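Local coordinates for protein anaphase-promoting complex subunit CUT9 (Schizosaccharomyces pombe, PDB 2XPI) that serves as a TPR-repeat subunit of the anaphase-promoting complex, the E3 ubiquitin ligase that controls progression through mitosis and G1, at residues Glu235-Leu240 against Ser273-Lys278; Val241-Leu246 against Asp403-Pro408; Leu279-His284 against Ala312-Val317; Arg290-Leu295 against Ser305-Cys310. One frame throughout, in Å; residues are numbered along the deposited sequence.

Contact 1 of 4, residues Glu235-Leu240 against Ser273-Lys278; sequences EAFDQL and SLYMLK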
loop_
_atom_site.group_PDB
_atom_site.type_symbol
_atom_site.label_atom_id
_atom_site.label_comp_id
_atom_site.label_asym_id
_atom_site.label_seq_id
_atom_site.Cartn_x
_atom_site.Cartn_y
_atom_site.Cartn_z
ATOM N N GLU A 235 -12.143 -16.929 -2.307
ATOM C CA GLU A 235 -10.719 -16.615 -2.487
ATOM C C GLU A 235 -9.978 -17.910 -2.769
ATOM O O GLU A 235 -8.999 -17.905 -3.508
ATOM C CB GLU A 235 -10.037 -15.957 -1.265
ATOM C CG GLU A 235 -10.382 -14.517 -0.946
ATOM C CD GLU A 235 -9.855 -13.458 -1.907
ATOM O OE1 GLU A 235 -8.657 -13.405 -2.250
ATOM O OE2 GLU A 235 -10.668 -12.607 -2.278
ATOM N N ALA A 236 -10.419 -18.998 -2.130
ATOM C CA ALA A 236 -9.869 -20.332 -2.362
ATOM C C ALA A 236 -10.142 -20.837 -3.791
ATOM O O ALA A 236 -9.224 -21.226 -4.502
ATOM C CB ALA A 236 -10.432 -21.305 -1.354
ATOM N N PHE A 237 -11.408 -20.840 -4.182
ATOM C CA PHE A 237 -11.853 -21.182 -5.529
ATOM C C PHE A 237 -11.058 -20.400 -6.556
ATOM O O PHE A 237 -10.537 -20.950 -7.529
ATOM C CB PHE A 237 -13.339 -20.816 -5.666
ATOM C CG PHE A 237 -13.983 -21.330 -6.905
ATOM C CD1 PHE A 237 -13.945 -22.682 -7.215
ATOM C CD2 PHE A 237 -14.645 -20.470 -7.762
ATOM C CE1 PHE A 237 -14.541 -23.166 -8.379
ATOM C CE2 PHE A 237 -15.255 -20.945 -8.912
ATOM C CZ PHE A 237 -15.197 -22.293 -9.225
ATOM N N ASP A 238 -10.964 -19.099 -6.340
ATOM C CA ASP A 238 -10.227 -18.272 -7.263
ATOM C C ASP A 238 -8.748 -18.676 -7.319
ATOM O O ASP A 238 -8.138 -18.612 -8.374
ATOM C CB ASP A 238 -10.391 -16.799 -6.913
ATOM C CG ASP A 238 -9.519 -15.910 -7.766
ATOM O OD1 ASP A 238 -8.634 -15.219 -7.205
ATOM O OD2 ASP A 238 -9.693 -15.931 -9.005
ATOM N N GLN A 239 -8.166 -19.086 -6.194
ATOM C CA GLN A 239 -6.798 -19.586 -6.217
ATOM C C GLN A 239 -6.704 -20.909 -6.982
ATOM O O GLN A 239 -5.890 -21.040 -7.884
ATOM C CB GLN A 239 -6.218 -19.749 -4.812
ATOM C CG GLN A 239 -5.775 -18.451 -4.140
ATOM C CD GLN A 239 -4.900 -17.573 -5.026
ATOM O OE1 GLN A 239 -3.775 -17.937 -5.379
ATOM N NE2 GLN A 239 -5.412 -16.402 -5.380
ATOM N N LEU A 240 -7.530 -21.887 -6.625
ATOM C CA LEU A 240 -7.541 -23.156 -7.343
ATOM C C LEU A 240 -7.633 -22.927 -8.840
ATOM O O LEU A 240 -6.764 -23.349 -9.582
ATOM C CB LEU A 240 -8.698 -24.032 -6.887
ATOM C CG LEU A 240 -8.481 -24.645 -5.505
ATOM C CD1 LEU A 240 -9.799 -25.099 -4.917
ATOM C CD2 LEU A 240 -7.482 -25.799 -5.565
ATOM N N SER A 273 -24.600 -22.274 -9.789
ATOM C CA SER A 273 -24.575 -21.825 -11.190
ATOM C C SER A 273 -23.497 -20.763 -11.410
ATOM O O SER A 273 -22.833 -20.744 -12.441
ATOM C CB SER A 273 -25.940 -21.274 -11.645
ATOM O OG SER A 273 -27.020 -22.175 -11.410
ATOM N N LEU A 274 -23.333 -19.859 -10.450
ATOM C CA LEU A 274 -22.265 -18.866 -10.531
ATOM C C LEU A 274 -20.912 -19.539 -10.656
ATOM O O LEU A 274 -20.091 -19.133 -11.470
ATOM C CB LEU A 274 -22.261 -17.968 -9.291
ATOM C CG LEU A 274 -22.797 -16.536 -9.357
ATOM C CD1 LEU A 274 -23.919 -16.382 -10.348
ATOM C CD2 LEU A 274 -23.236 -16.098 -7.974
ATOM N N TYR A 275 -20.673 -20.564 -9.843
ATOM C CA TYR A 275 -19.384 -21.261 -9.862
ATOM C C TYR A 275 -19.150 -21.993 -11.185
ATOM O O TYR A 275 -18.086 -21.899 -11.781
ATOM C CB TYR A 275 -19.271 -22.212 -8.662
ATOM C CG TYR A 275 -18.937 -21.484 -7.379
ATOM C CD1 TYR A 275 -18.730 -22.168 -6.190
ATOM C CD2 TYR A 275 -18.819 -20.102 -7.371
ATOM C CE1 TYR A 275 -18.404 -21.493 -5.035
ATOM C CE2 TYR A 275 -18.514 -19.425 -6.228
ATOM C CZ TYR A 275 -18.304 -20.121 -5.059
ATOM O OH TYR A 275 -17.991 -19.407 -3.924
ATOM N N MET A 276 -20.162 -22.705 -11.652
ATOM C CA MET A 276 -20.072 -23.400 -12.921
ATOM C C MET A 276 -19.689 -22.460 -14.074
ATOM O O MET A 276 -19.042 -22.879 -15.026
ATOM C CB MET A 276 -21.365 -24.178 -13.198
ATOM C CG MET A 276 -21.530 -25.395 -12.265
ATOM S SD MET A 276 -23.127 -26.241 -12.380
ATOM C CE MET A 276 -23.756 -25.312 -13.747
ATOM N N LEU A 277 -20.059 -21.188 -13.983
ATOM C CA LEU A 277 -19.687 -20.230 -15.025
ATOM C C LEU A 277 -18.180 -20.012 -15.098
ATOM O O LEU A 277 -17.685 -19.496 -16.099
ATOM C CB LEU A 277 -20.352 -18.871 -14.809
ATOM C CG LEU A 277 -21.862 -18.701 -14.911
ATOM C CD1 LEU A 277 -22.149 -17.220 -15.045
ATOM C CD2 LEU A 277 -22.447 -19.470 -16.094
ATOM N N LYS A 278 -17.461 -20.366 -14.033
ATOM C CA LYS A 278 -16.004 -20.189 -13.987
ATOM C C LYS A 278 -15.249 -21.333 -14.666
ATOM O O LYS A 278 -14.032 -21.265 -14.845
ATOM C CB LYS A 278 -15.523 -20.069 -12.539
ATOM C CG LYS A 278 -15.980 -18.805 -11.836
ATOM C CD LYS A 278 -15.782 -17.620 -12.765
ATOM C CE LYS A 278 -15.939 -16.281 -12.058
ATOM N NZ LYS A 278 -15.445 -15.186 -12.950
#
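Tyr275 O takes the backbone N-H of Lys278 at 2.8 Å, and the ring of Phe237 comes up beside it, with Phe237 CZ 3.9 Å from that same oxygen. This is a joint of the TPR superhelix: helix 234-242 of TPR 5 faces helix 268-276 of TPR 6, and Phe237 is the side chain that spans the gap. Its CG stands anti to the backbone N (chi1 -170°), which carries the ring straight across to the other helix. There it forms a face-to-face stack on Tyr275, the ring centroids 4.5 Å apart and the planes opened by 22°. The overlap is not centred, since the CD2-CE2 side of Phe237 lies over the rim of the tyrosine ring near CG and CD2. Val255 and Leu227 also pack on Phe237, and Trp90 of the second subunit packs on Tyr275, which fits the role of TPR 1-7 in homodimerization. The polar ends turn elsewhere: Tyr275 OH hydrogen-bonds to Ala231 O, and Lys278 NZ makes a salt bridge with Asp306 OD1. What Lys278 gives to this contact is therefore its aliphatic base. With Lys278 CG anti to the carbonyl carbon (chi1 -67°), CG lies at the ring edge, close to the ring plane, 3.7 Å from Phe237 CE2.

Contact 2 of 4, residues Val241-Leu246 against Asp403-Pro408; sequences VSNHLL and DPQFGP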
loop_
_atom_site.group_PDB
_atom_site.type_symbol
_atom_site.label_atom_id
_atom_site.label_comp_id
_atom_site.label_asym_id
_atom_site.label_seq_id
_atom_site.Cartn_x
_atom_site.Cartn_y
_atom_site.Cartn_z
ATOM N N VAL A 241 -8.682 -22.253 -9.278
ATOM C CA VAL A 241 -8.885 -21.969 -10.688
ATOM C C VAL A 241 -7.786 -21.119 -11.350
ATOM O O VAL A 241 -7.345 -21.428 -12.450
ATOM C CB VAL A 241 -10.238 -21.299 -10.899
ATOM C CG1 VAL A 241 -10.316 -20.704 -12.281
ATOM C CG2 VAL A 241 -11.360 -22.301 -10.648
ATOM N N SER A 242 -7.330 -20.066 -10.684
ATOM C CA SER A 242 -6.288 -19.187 -11.242
ATOM C C SER A 242 -4.884 -19.764 -11.255
ATOM O O SER A 242 -4.078 -19.373 -12.084
ATOM C CB SER A 242 -6.233 -17.857 -10.494
ATOM O OG SER A 242 -7.160 -16.958 -11.053
ATOM N N ASN A 243 -4.578 -20.633 -10.299
ATOM C CA ASN A 243 -3.279 -21.286 -10.233
ATOM C C ASN A 243 -3.345 -22.636 -10.934
ATOM O O ASN A 243 -2.384 -23.408 -10.918
ATOM C CB ASN A 243 -2.827 -21.468 -8.785
ATOM C CG ASN A 243 -2.228 -20.203 -8.196
ATOM O OD1 ASN A 243 -1.648 -19.385 -8.913
ATOM N ND2 ASN A 243 -2.356 -20.042 -6.876
ATOM N N HIS A 244 -4.499 -22.901 -11.548
ATOM C CA HIS A 244 -4.722 -24.108 -12.339
ATOM C C HIS A 244 -4.263 -25.347 -11.583
ATOM O O HIS A 244 -3.665 -26.253 -12.152
ATOM C CB HIS A 244 -4.024 -23.988 -13.701
ATOM C CG HIS A 244 -4.430 -22.774 -14.478
ATOM N ND1 HIS A 244 -5.645 -22.675 -15.126
ATOM C CD2 HIS A 244 -3.790 -21.600 -14.697
ATOM C CE1 HIS A 244 -5.736 -21.495 -15.712
ATOM N NE2 HIS A 244 -4.621 -20.823 -15.471
ATOM N N LEU A 245 -4.547 -25.376 -10.287
ATOM C CA LEU A 245 -4.184 -26.519 -9.462
ATOM C C LEU A 245 -5.066 -27.733 -9.749
ATOM O O LEU A 245 -4.784 -28.831 -9.270
ATOM C CB LEU A 245 -4.268 -26.155 -7.975
ATOM C CG LEU A 245 -3.032 -25.603 -7.270
ATOM C CD1 LEU A 245 -2.102 -24.924 -8.239
ATOM C CD2 LEU A 245 -3.457 -24.641 -6.199
ATOM N N LEU A 246 -6.137 -27.533 -10.515
ATOM C CA LEU A 246 -7.060 -28.624 -10.814
ATOM C C LEU A 246 -7.184 -28.973 -12.300
ATOM O O LEU A 246 -7.018 -28.117 -13.172
ATOM C CB LEU A 246 -8.447 -28.305 -10.267
ATOM C CG LEU A 246 -8.565 -28.204 -8.751
ATOM C CD1 LEU A 246 -9.997 -28.409 -8.376
ATOM C CD2 LEU A 246 -7.698 -29.243 -8.088
ATOM N N ASP A 403 3.431 -12.978 -14.575
ATOM C CA ASP A 403 2.443 -13.920 -14.067
ATOM C C ASP A 403 2.586 -15.284 -14.744
ATOM O O ASP A 403 1.910 -15.587 -15.736
ATOM C CB ASP A 403 1.025 -13.379 -14.240
ATOM C CG ASP A 403 -0.020 -14.271 -13.581
ATOM O OD1 ASP A 403 0.365 -15.352 -13.060
ATOM O OD2 ASP A 403 -1.221 -13.886 -13.580
ATOM N N PRO A 404 3.467 -16.122 -14.191
ATOM C CA PRO A 404 3.800 -17.434 -14.745
ATOM C C PRO A 404 2.583 -18.330 -14.847
ATOM O O PRO A 404 2.636 -19.374 -15.487
ATOM C CB PRO A 404 4.777 -18.011 -13.721
ATOM C CG PRO A 404 5.278 -16.846 -12.922
ATOM C CD PRO A 404 4.195 -15.828 -12.938
ATOM N N GLN A 405 1.497 -17.946 -14.204
ATOM C CA GLN A 405 0.270 -18.740 -14.256
ATOM C C GLN A 405 -0.644 -18.311 -15.415
ATOM O O GLN A 405 -1.669 -18.947 -15.693
ATOM C CB GLN A 405 -0.467 -18.646 -12.922
ATOM C CG GLN A 405 -0.582 -19.977 -12.186
ATOM C CD GLN A 405 0.752 -20.546 -11.752
ATOM O OE1 GLN A 405 1.673 -19.816 -11.399
ATOM N NE2 GLN A 405 0.858 -21.862 -11.768
ATOM N N PHE A 406 -0.239 -17.242 -16.101
ATOM C CA PHE A 406 -1.019 -16.620 -17.166
ATOM C C PHE A 406 -0.917 -17.350 -18.511
ATOM O O PHE A 406 -0.019 -17.082 -19.315
ATOM C CB PHE A 406 -0.558 -15.170 -17.336
ATOM C CG PHE A 406 -1.557 -14.301 -18.034
ATOM C CD1 PHE A 406 -2.921 -14.491 -17.828
ATOM C CD2 PHE A 406 -1.144 -13.301 -18.887
ATOM C CE1 PHE A 406 -3.852 -13.690 -18.474
ATOM C CE2 PHE A 406 -2.061 -12.506 -19.523
ATOM C CZ PHE A 406 -3.418 -12.697 -19.322
ATOM N N GLY A 407 -1.857 -18.251 -18.755
ATOM C CA GLY A 407 -1.842 -19.106 -19.933
ATOM C C GLY A 407 -1.753 -18.433 -21.285
ATOM O O GLY A 407 -0.878 -18.775 -22.066
ATOM N N PRO A 408 -2.661 -17.482 -21.577
ATOM C CA PRO A 408 -2.623 -16.712 -22.831
ATOM C C PRO A 408 -1.243 -16.176 -23.201
ATOM O O PRO A 408 -0.909 -16.145 -24.383
ATOM C CB PRO A 408 -3.593 -15.548 -22.550
ATOM C CG PRO A 408 -4.585 -16.112 -21.608
ATOM C CD PRO A 408 -3.826 -17.104 -20.741
#
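Gln405 carries this contact into the turn that follows helix 234-242. Its CB lies 3.8 Å from Ser242 O. One atom further, CG meets two oxygens, Ser242 O and Asn243 OD1, each at 3.5 Å. The chain then bends at chi2 (65°), and CD still lies 3.9 Å from Asn243 OD1. The amide at the tip stands almost upright to that of Asn243, the two planes 83° apart. On the backbone side, Gln405 O sits at the edge of the His244 ring, in its plane, and Gln405 O to His244 NE2 is 3.5 Å; no hydrogen bond forms between the segments, so the meeting rests on van der Waals contact. Each side is a tight turn. His244, with positive phi, ends helix 234-242 in a Schellman motif, while Asp403 OD1 accepts from Gln405 N in an Asx turn within the type I turn Asp403-Phe406. This meeting of TPR 5 with the turn leading into TPR 10 is consistent with the TPR superhelix bringing distant repeats together as it winds.

Contact 3 of 4, residues Leu279-His284 against Ala312-Val317; sequences LNKTSH and ADTLFV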
loop_
_atom_site.group_PDB
_atom_site.type_symbol
_atom_site.label_atom_id
_atom_site.label_comp_id
_atom_site.label_asym_id
_atom_site.label_seq_id
_atom_site.Cartn_x
_atom_site.Cartn_y
_atom_site.Cartn_z
ATOM N N LEU A 279 -15.991 -22.365 -15.053
ATOM C CA LEU A 279 -15.434 -23.680 -15.318
ATOM C C LEU A 279 -15.221 -24.002 -16.785
ATOM O O LEU A 279 -15.513 -23.193 -17.661
ATOM C CB LEU A 279 -16.356 -24.733 -14.726
ATOM C CG LEU A 279 -16.063 -25.226 -13.312
ATOM C CD1 LEU A 279 -15.184 -24.268 -12.529
ATOM C CD2 LEU A 279 -17.384 -25.493 -12.623
ATOM N N ASN A 280 -14.715 -25.206 -17.039
ATOM C CA ASN A 280 -14.503 -25.691 -18.394
ATOM C C ASN A 280 -15.788 -25.725 -19.212
ATOM O O ASN A 280 -16.716 -26.492 -18.917
ATOM C CB ASN A 280 -13.878 -27.082 -18.395
ATOM C CG ASN A 280 -13.463 -27.518 -19.785
ATOM O OD1 ASN A 280 -14.271 -28.038 -20.563
ATOM N ND2 ASN A 280 -12.196 -27.287 -20.119
ATOM N N LYS A 281 -15.806 -24.915 -20.266
ATOM C CA LYS A 281 -16.972 -24.754 -21.125
ATOM C C LYS A 281 -17.399 -26.012 -21.888
ATOM O O LYS A 281 -18.581 -26.155 -22.207
ATOM C CB LYS A 281 -16.723 -23.614 -22.120
ATOM C CG LYS A 281 -17.785 -22.541 -22.105
ATOM C CD LYS A 281 -17.970 -21.978 -20.709
ATOM C CE LYS A 281 -16.672 -21.410 -20.174
ATOM N NZ LYS A 281 -16.870 -20.715 -18.877
ATOM N N THR A 282 -16.459 -26.914 -22.182
ATOM C CA THR A 282 -16.725 -28.005 -23.131
ATOM C C THR A 282 -17.221 -29.328 -22.530
ATOM O O THR A 282 -18.069 -29.996 -23.124
ATOM C CB THR A 282 -15.507 -28.283 -24.085
ATOM O OG1 THR A 282 -14.505 -29.069 -23.415
ATOM C CG2 THR A 282 -14.896 -26.977 -24.592
ATOM N N SER A 283 -16.709 -29.700 -21.359
ATOM C CA SER A 283 -16.914 -31.056 -20.840
ATOM C C SER A 283 -18.310 -31.352 -20.293
ATOM O O SER A 283 -18.783 -32.485 -20.365
ATOM C CB SER A 283 -15.851 -31.402 -19.791
ATOM O OG SER A 283 -15.650 -30.335 -18.881
ATOM N N HIS A 284 -18.958 -30.334 -19.740
ATOM C CA HIS A 284 -20.265 -30.497 -19.121
ATOM C C HIS A 284 -21.230 -29.492 -19.715
ATOM O O HIS A 284 -21.842 -28.693 -18.998
ATOM C CB HIS A 284 -20.159 -30.280 -17.618
ATOM C CG HIS A 284 -19.305 -31.287 -16.926
ATOM N ND1 HIS A 284 -19.810 -32.192 -16.019
ATOM C CD2 HIS A 284 -17.980 -31.544 -17.019
ATOM C CE1 HIS A 284 -18.830 -32.957 -15.574
ATOM N NE2 HIS A 284 -17.710 -32.588 -16.169
ATOM N N ALA A 312 -19.119 -15.703 -24.110
ATOM C CA ALA A 312 -18.101 -15.245 -25.030
ATOM C C ALA A 312 -17.071 -16.349 -25.254
ATOM O O ALA A 312 -16.652 -16.601 -26.378
ATOM C CB ALA A 312 -17.428 -13.980 -24.485
ATOM N N ASP A 313 -16.676 -17.001 -24.167
ATOM C CA ASP A 313 -15.734 -18.095 -24.226
ATOM C C ASP A 313 -16.328 -19.251 -24.992
ATOM O O ASP A 313 -15.630 -19.910 -25.757
ATOM C CB ASP A 313 -15.363 -18.559 -22.824
ATOM C CG ASP A 313 -13.977 -18.103 -22.411
ATOM O OD1 ASP A 313 -12.989 -18.369 -23.163
ATOM O OD2 ASP A 313 -13.884 -17.478 -21.320
ATOM N N THR A 314 -17.611 -19.509 -24.771
ATOM C CA THR A 314 -18.295 -20.562 -25.503
ATOM C C THR A 314 -18.325 -20.228 -26.996
ATOM O O THR A 314 -18.069 -21.082 -27.828
ATOM C CB THR A 314 -19.726 -20.801 -24.968
ATOM O OG1 THR A 314 -19.655 -21.236 -23.608
ATOM C CG2 THR A 314 -20.431 -21.868 -25.782
ATOM N N LEU A 315 -18.629 -18.973 -27.315
ATOM C CA LEU A 315 -18.635 -18.478 -28.682
ATOM C C LEU A 315 -17.234 -18.528 -29.311
ATOM O O LEU A 315 -17.087 -18.769 -30.497
ATOM C CB LEU A 315 -19.145 -17.042 -28.693
ATOM C CG LEU A 315 -20.614 -16.710 -28.980
ATOM C CD1 LEU A 315 -21.453 -17.944 -29.288
ATOM C CD2 LEU A 315 -21.202 -15.887 -27.843
ATOM N N PHE A 316 -16.209 -18.286 -28.512
ATOM C CA PHE A 316 -14.848 -18.343 -29.005
ATOM C C PHE A 316 -14.420 -19.771 -29.360
ATOM O O PHE A 316 -13.745 -19.986 -30.363
ATOM C CB PHE A 316 -13.900 -17.751 -27.983
ATOM C CG PHE A 316 -12.504 -17.574 -28.486
ATOM C CD1 PHE A 316 -12.147 -16.429 -29.172
ATOM C CD2 PHE A 316 -11.539 -18.547 -28.257
ATOM C CE1 PHE A 316 -10.856 -16.260 -29.623
ATOM C CE2 PHE A 316 -10.257 -18.379 -28.704
ATOM C CZ PHE A 316 -9.915 -17.228 -29.394
ATOM N N VAL A 317 -14.809 -20.746 -28.546
ATOM C CA VAL A 317 -14.570 -22.147 -28.876
ATOM C C VAL A 317 -15.179 -22.537 -30.227
ATOM O O VAL A 317 -14.566 -23.282 -30.995
ATOM C CB VAL A 317 -15.148 -23.074 -27.813
ATOM C CG1 VAL A 317 -15.319 -24.470 -28.387
ATOM C CG2 VAL A 317 -14.244 -23.101 -26.613
#
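Thr282, which faces Val317 across this contact, is held by the flat amide of Asn280. Two donors approach Asn280 OD1 in the amide plane, Ser283 N and, on a lone pair at 3.0 Å, Thr282 OG1; two others, Thr282 N and Ser283 OG, come from positions tilted out of that plane. This is an Asx turn combined with an Asx motif, and it shapes the loop between the two helices of TPR 6. The His284 ring has Ser283 OG in plane at its edge and Trp252 stacked against it. On the other end of the amide, Asn280 ND2 bonds to Gly439 O. Against this loop lies helix 305-317 of TPR 7. Lys281 reaches it with a chain that bends at both chi2 and chi3 and crosses Asp313 at about a right angle, Lys281 CE resting 4.1 Å from Asp313 CB. The curl brings Lys281 NZ back to its own loop, where it meets Leu279 O at 3.1 Å in the carbonyl plane; Asp313 OD2 stays 5.0 Å from Lys281 NZ, too far for a salt bridge. Further along the helix the contact closes methyl to methyl, with Thr282 CG2 4.4 Å from Val317 CG2.

Contact 4 of 4, residues Arg290-Leu295 against Ser305-Cys310; sequences RAEDYL and SDLLLC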
loop_
_atom_site.group_PDB
_atom_site.type_symbol
_atom_site.label_atom_id
_atom_site.label_comp_id
_atom_site.label_asym_id
_atom_site.label_seq_id
_atom_site.Cartn_x
_atom_site.Cartn_y
_atom_site.Cartn_z
ATOM N N ARG A 290 -28.071 -24.993 -18.342
ATOM C CA ARG A 290 -29.193 -24.664 -17.476
ATOM C C ARG A 290 -28.777 -23.667 -16.405
ATOM O O ARG A 290 -29.595 -22.899 -15.908
ATOM C CB ARG A 290 -29.788 -25.917 -16.842
ATOM C CG ARG A 290 -28.769 -26.886 -16.306
ATOM C CD ARG A 290 -29.469 -27.978 -15.524
ATOM N NE ARG A 290 -28.639 -29.170 -15.409
ATOM C CZ ARG A 290 -28.442 -30.036 -16.397
ATOM N NH1 ARG A 290 -29.011 -29.840 -17.583
ATOM N NH2 ARG A 290 -27.672 -31.097 -16.202
ATOM N N ALA A 291 -27.496 -23.697 -16.056
ATOM C CA ALA A 291 -26.924 -22.726 -15.143
ATOM C C ALA A 291 -26.959 -21.377 -15.810
ATOM O O ALA A 291 -27.276 -20.367 -15.182
ATOM C CB ALA A 291 -25.505 -23.086 -14.822
ATOM N N GLU A 292 -26.621 -21.371 -17.093
ATOM C CA GLU A 292 -26.619 -20.155 -17.887
ATOM C C GLU A 292 -28.059 -19.688 -18.130
ATOM O O GLU A 292 -28.329 -18.489 -18.243
ATOM C CB GLU A 292 -25.877 -20.389 -19.207
ATOM C CG GLU A 292 -25.492 -19.118 -19.966
ATOM C CD GLU A 292 -26.691 -18.422 -20.623
ATOM O OE1 GLU A 292 -27.542 -19.118 -21.234
ATOM O OE2 GLU A 292 -26.784 -17.175 -20.527
ATOM N N ASP A 293 -28.991 -20.632 -18.191
ATOM C CA ASP A 293 -30.376 -20.258 -18.382
ATOM C C ASP A 293 -30.995 -19.730 -17.092
ATOM O O ASP A 293 -31.633 -18.672 -17.075
ATOM C CB ASP A 293 -31.185 -21.426 -18.928
ATOM C CG ASP A 293 -32.004 -21.031 -20.133
ATOM O OD1 ASP A 293 -31.529 -20.158 -20.899
ATOM O OD2 ASP A 293 -33.116 -21.580 -20.314
ATOM N N TYR A 294 -30.798 -20.475 -16.010
ATOM C CA TYR A 294 -31.256 -20.055 -14.701
ATOM C C TYR A 294 -30.802 -18.628 -14.387
ATOM O O TYR A 294 -31.610 -17.797 -13.975
ATOM C CB TYR A 294 -30.748 -21.020 -13.640
ATOM C CG TYR A 294 -31.188 -20.685 -12.246
ATOM C CD1 TYR A 294 -32.537 -20.601 -11.919
ATOM C CD2 TYR A 294 -30.257 -20.460 -11.243
ATOM C CE1 TYR A 294 -32.945 -20.303 -10.621
ATOM C CE2 TYR A 294 -30.647 -20.163 -9.958
ATOM C CZ TYR A 294 -31.990 -20.084 -9.649
ATOM O OH TYR A 294 -32.367 -19.788 -8.360
ATOM N N LEU A 295 -29.522 -18.339 -14.595
ATOM C CA LEU A 295 -28.981 -17.017 -14.269
ATOM C C LEU A 295 -29.467 -15.888 -15.190
ATOM O O LEU A 295 -29.584 -14.732 -14.767
ATOM C CB LEU A 295 -27.452 -17.057 -14.233
ATOM C CG LEU A 295 -26.762 -17.356 -12.900
ATOM C CD1 LEU A 295 -27.741 -17.713 -11.791
ATOM C CD2 LEU A 295 -25.735 -18.440 -13.095
ATOM N N SER A 305 -20.729 -9.185 -16.023
ATOM C CA SER A 305 -19.489 -9.496 -16.715
ATOM C C SER A 305 -19.166 -11.011 -16.710
ATOM O O SER A 305 -18.783 -11.579 -17.731
ATOM C CB SER A 305 -18.352 -8.684 -16.103
ATOM O OG SER A 305 -17.130 -9.402 -16.165
ATOM N N ASP A 306 -19.335 -11.656 -15.559
ATOM C CA ASP A 306 -19.087 -13.091 -15.419
ATOM C C ASP A 306 -20.015 -13.945 -16.295
ATOM O O ASP A 306 -19.594 -14.958 -16.848
ATOM C CB ASP A 306 -19.185 -13.518 -13.940
ATOM C CG ASP A 306 -18.085 -12.889 -13.065
ATOM O OD1 ASP A 306 -16.900 -12.901 -13.467
ATOM O OD2 ASP A 306 -18.404 -12.381 -11.967
ATOM N N LEU A 307 -21.270 -13.534 -16.433
ATOM C CA LEU A 307 -22.228 -14.277 -17.248
ATOM C C LEU A 307 -21.943 -14.099 -18.745
ATOM O O LEU A 307 -22.053 -15.034 -19.530
ATOM C CB LEU A 307 -23.657 -13.833 -16.910
ATOM C CG LEU A 307 -24.893 -14.599 -17.419
ATOM C CD1 LEU A 307 -25.579 -13.869 -18.563
ATOM C CD2 LEU A 307 -24.548 -16.015 -17.818
ATOM N N LEU A 308 -21.577 -12.887 -19.133
ATOM C CA LEU A 308 -21.330 -12.602 -20.530
ATOM C C LEU A 308 -20.070 -13.345 -20.973
ATOM O O LEU A 308 -19.955 -13.791 -22.125
ATOM C CB LEU A 308 -21.244 -11.094 -20.758
ATOM C CG LEU A 308 -22.664 -10.507 -20.680
ATOM C CD1 LEU A 308 -22.733 -9.025 -20.982
ATOM C CD2 LEU A 308 -23.544 -11.267 -21.634
ATOM N N LEU A 309 -19.152 -13.513 -20.030
ATOM C CA LEU A 309 -17.971 -14.311 -20.257
ATOM C C LEU A 309 -18.128 -15.866 -20.402
ATOM O O LEU A 309 -17.314 -16.420 -21.136
ATOM C CB LEU A 309 -16.886 -13.945 -19.251
ATOM C CG LEU A 309 -15.839 -12.874 -19.584
ATOM C CD1 LEU A 309 -14.732 -12.990 -18.569
ATOM C CD2 LEU A 309 -15.243 -13.037 -20.971
ATOM N N CYS A 310 -19.090 -16.576 -19.756
ATOM C CA CYS A 310 -19.307 -18.006 -20.150
ATOM C C CYS A 310 -19.597 -17.947 -21.636
ATOM O O CYS A 310 -18.945 -18.619 -22.412
ATOM C CB CYS A 310 -20.435 -18.850 -19.400
ATOM S SG CYS A 310 -21.595 -19.870 -20.563
#
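Glu292 pushes its side chain against Leu307 and Cys310, and the tight part of the contact lies around CG and OE2 of Glu292. Leu307 CD2 comes within 3.9 Å of Glu292 CG, and Cys310 SG sits 4.0 Å from the same carbon. Glu292 CG is anti to the backbone N, and the chain bends at chi2 (-73°); the side chains of Glu292 and Leu307 cross at about a right angle, with Glu292 OE2 3.7 Å from Leu307 CD2. An acidic oxygen beside methyl groups needs polar partners elsewhere, and Glu292 OE2 has them: a salt bridge to Lys311 NZ and a hydrogen bond to Ser296 OG. Together they grip that oxygen while the stem packs. Leucine and cysteine are themselves buried, with Leu277 touching both. Leu295 forms a loose but buried flank, pointing toward the partner helix yet staying 4.7 Å from it; on the solvent side, Asp293 turns away and is exposed. Within these two segments the contact is packing only; the Lys311 salt bridge adds a polar tie between the helices. Helix 285-296 of TPR 6 laid against helix 305-317 of TPR 7 is the step from one repeat to the next in a TPR superhelix.

Contacts 1, 3 and 4 form one connected block along TPR 5 to TPR 7. Phe237 CZ of contact 1 lies 3.8 Å from Leu279 CD1 of contact 3, Ser273 of contact 1 packs on Leu295 of contact 4, and contacts 3 and 4, centres 11 Å apart, share helix 305-317. Contact 2 continues helix 234-242 from contact 1, joined by a probable hydrogen bond from Leu245 N to Leu240 O (3.1 Å), and its long loop encloses contacts 3 and 4; its nearest atoms lie about 5 Å from contact 3. Contacts 1 and 4 also touch the second subunit, whereas Pro408 and Phe316 of contacts 2 and 3 pack on the backbone of another protein, probably hcn1.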